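PDB 6VNA: pyridoxamine 5'-phosphate oxidase-related, FMN-binding protein from Paracoccus denitrificans, which probably binds heme and acts as a noncanonical heme oxygenase that degrades c-type heme. Local coordinates for residues Ala27-Leu32 against Ala62-Ala67. Numbering follows the deposited sequence.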
ATOM      1  N   ALA A  27       2.024  -7.180  -1.593  1.00 38.85           N
ATOM      2  CA  ALA A  27       1.215  -5.961  -1.757  1.00 35.83           C
ATOM      3  C   ALA A  27       1.676  -4.862  -0.799  1.00 37.42           C
ATOM      4  O   ALA A  27       2.434  -5.157   0.165  1.00 40.03           O
ATOM      5  CB  ALA A  27      -0.234  -6.290  -1.514  1.00 39.88           C
ATOM      6  N   SER A  28       1.190  -3.647  -1.045  1.00 35.56           N
ATOM      7  CA  SER A  28       1.190  -2.554  -0.052  1.00 40.77           C
ATOM      8  C   SER A  28      -0.125  -2.634   0.728  1.00 36.80           C
ATOM      9  O   SER A  28      -1.187  -2.559   0.089  1.00 41.13           O
ATOM     10  CB  SER A  28       1.357  -1.216  -0.710  1.00 40.41           C
ATOM     11  OG  SER A  28       2.560  -1.160  -1.426  1.00 38.83           O
ATOM     12  N   LEU A  29      -0.069  -2.799   2.045  1.00 35.44           N
ATOM     13  CA  LEU A  29      -1.296  -2.834   2.895  1.00 38.64           C
ATOM     14  C   LEU A  29      -1.430  -1.487   3.611  1.00 40.45           C
ATOM     15  O   LEU A  29      -0.423  -0.993   4.189  1.00 38.67           O
ATOM     16  CB  LEU A  29      -1.197  -3.992   3.883  1.00 38.42           C
ATOM     17  CG  LEU A  29      -2.222  -3.993   5.018  1.00 41.28           C
ATOM     18  CD1 LEU A  29      -3.607  -4.414   4.528  1.00 44.01           C
ATOM     19  CD2 LEU A  29      -1.748  -4.909   6.129  1.00 40.15           C
ATOM     20  N   GLY A  30      -2.593  -0.874   3.476  1.00 41.92           N
ATOM     21  CA  GLY A  30      -2.998   0.284   4.285  1.00 50.24           C
ATOM     22  C   GLY A  30      -3.774  -0.137   5.527  1.00 48.17           C
ATOM     23  O   GLY A  30      -4.801  -0.875   5.398  1.00 47.35           O
ATOM     24  N   THR A  31      -3.322   0.317   6.692  1.00 47.34           N
ATOM     25  CA  THR A  31      -4.083   0.228   7.966  1.00 42.11           C
ATOM     26  C   THR A  31      -4.196   1.603   8.639  1.00 46.18           C
ATOM     27  O   THR A  31      -3.436   2.552   8.288  1.00 44.45           O
ATOM     28  CB  THR A  31      -3.482  -0.819   8.898  1.00 43.48           C
ATOM     29  OG1 THR A  31      -2.113  -0.521   9.188  1.00 44.81           O
ATOM     30  CG2 THR A  31      -3.639  -2.211   8.316  1.00 44.75           C
ATOM     31  N   LEU A  32      -5.131   1.712   9.579  1.00 45.80           N
ATOM     32  CA  LEU A  32      -5.323   2.954  10.366  1.00 49.59           C
ATOM     33  C   LEU A  32      -4.443   2.868  11.608  1.00 48.01           C
ATOM     34  O   LEU A  32      -4.613   1.918  12.377  1.00 51.06           O
ATOM     35  CB  LEU A  32      -6.813   3.122  10.680  1.00 49.53           C
ATOM     36  CG  LEU A  32      -7.703   3.348   9.458  1.00 47.55           C
ATOM     37  CD1 LEU A  32      -9.154   3.385   9.847  1.00 51.61           C
ATOM     38  CD2 LEU A  32      -7.344   4.617   8.721  1.00 47.45           C
ATOM     39  N   ALA A  62       3.063  -7.369  14.922  1.00 53.72           N
ATOM     40  CA  ALA A  62       3.560  -6.232  14.117  1.00 56.54           C
ATOM     41  C   ALA A  62       2.522  -5.102  14.095  1.00 51.68           C
ATOM     42  O   ALA A  62       1.318  -5.390  14.220  1.00 53.63           O
ATOM     43  CB  ALA A  62       3.873  -6.693  12.707  1.00 59.49           C
ATOM     44  N   ALA A  63       3.002  -3.878  13.860  1.00 45.68           N
ATOM     45  CA  ALA A  63       2.244  -2.615  13.760  1.00 48.13           C
ATOM     46  C   ALA A  63       0.954  -2.766  12.948  1.00 46.50           C
ATOM     47  O   ALA A  63      -0.079  -2.272  13.410  1.00 52.80           O
ATOM     48  CB  ALA A  63       3.125  -1.549  13.167  1.00 48.17           C
ATOM     49  N   HIS A  64       1.014  -3.364  11.764  1.00 45.62           N
ATOM     50  CA  HIS A  64      -0.135  -3.466  10.825  1.00 49.71           C
ATOM     51  C   HIS A  64      -1.132  -4.507  11.348  1.00 44.47           C
ATOM     52  O   HIS A  64      -2.338  -4.321  11.133  1.00 47.33           O
ATOM     53  CB  HIS A  64       0.320  -3.718   9.359  1.00 52.60           C
ATOM     54  CG  HIS A  64       1.288  -4.834   9.145  1.00 52.56           C
ATOM     55  ND1 HIS A  64       2.506  -4.643   8.529  1.00 60.93           N
ATOM     56  CD2 HIS A  64       1.225  -6.151   9.442  1.00 60.25           C
ATOM     57  CE1 HIS A  64       3.165  -5.784   8.488  1.00 58.90           C
ATOM     58  NE2 HIS A  64       2.400  -6.728   9.038  1.00 56.65           N
ATOM     59  N   ALA A  65      -0.657  -5.547  12.022  1.00 45.23           N
ATOM     60  CA  ALA A  65      -1.517  -6.596  12.623  1.00 49.16           C
ATOM     61  C   ALA A  65      -2.266  -6.003  13.831  1.00 49.65           C
ATOM     62  O   ALA A  65      -3.484  -6.242  13.977  1.00 48.76           O
ATOM     63  CB  ALA A  65      -0.670  -7.786  13.006  1.00 51.60           C
ATOM     64  N   ARG A  66      -1.571  -5.213  14.648  1.00 47.66           N
ATOM     65  CA  ARG A  66      -2.167  -4.543  15.832  1.00 47.77           C
ATOM     66  C   ARG A  66      -3.192  -3.531  15.343  1.00 46.79           C
ATOM     67  O   ARG A  66      -4.252  -3.461  15.942  1.00 52.56           O
ATOM     68  CB  ARG A  66      -1.086  -3.877  16.690  1.00 49.87           C
ATOM     69  CG  ARG A  66      -0.167  -4.893  17.343  1.00 50.48           C
ATOM     70  CD  ARG A  66       0.660  -4.296  18.440  1.00 52.97           C
ATOM     71  NE  ARG A  66       1.976  -3.870  18.005  1.00 60.08           N
ATOM     72  CZ  ARG A  66       2.284  -2.661  17.594  1.00 52.57           C
ATOM     73  NH1 ARG A  66       1.362  -1.730  17.486  1.00 59.32           N
ATOM     74  NH2 ARG A  66       3.525  -2.398  17.271  1.00 58.10           N
ATOM     75  N   ALA A  67      -2.894  -2.783  14.284  1.00 46.78           N
ATOM     76  CA  ALA A  67      -3.843  -1.796  13.735  1.00 46.37           C
ATOM     77  C   ALA A  67      -5.125  -2.536  13.348  1.00 51.73           C
ATOM     78  O   ALA A  67      -6.216  -2.032  13.656  1.00 48.59           O
ATOM     79  CB  ALA A  67      -3.251  -1.055  12.569  1.00 47.43           C
TER
HETATM   80  O   HOH W   1      -6.321   0.442  13.679  1.00 45.86           O
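In the split-barrel fold expected of this FMN-binding family, the first turn of helix 63-70 lies over the barrel strand 26-32, with His-64 and Ala-67, one helical turn apart, set against Leu-29, Thr-31 and Leu-32. The segment axes approach to 7.8 Å and run 54° apart. Thr-31 touches both helix residues. Its OG1 stands between the backbone N and the carbonyl carbon (chi1 58°), which sets this atom against carbon atoms of the helix. There OG1 is in van der Waals contact with Ala-67 CB at 3.6 Å and also lies against His-64 CB. The other branch, CG2, makes a van der Waals contact with His-64 O at 3.8 Å. Leu-29 meets the helix with one methyl: CG is anti to the backbone N, and CD2 comes within 4.0 Å of His-64 CB, the two side chains crossing at about a right angle and the methyl oblique to the imidazole. At the far end of the strand, Ala-67 CB sits 3.3 Å from Leu-32 O. The polar link is a water that donates to Leu-32 O at 2.6 Å. The same water donates to Ala-67 O at 2.5 Å. Strand 26-32 runs antiparallel between strands 39-48 and 73-79; Thr-42 OG1 makes a weak hydrogen bond to His-64 ND1, linking the helix to the first of these. Leu-32 directs its side-chain end away from the helix and packs on Leu-32 of the second subunit, Ser-28 OG hydrogen-bonds Ser-28 OG of that subunit, and Ala-63 touches its Leu-139, placing both strand and helix beside the dimer interface.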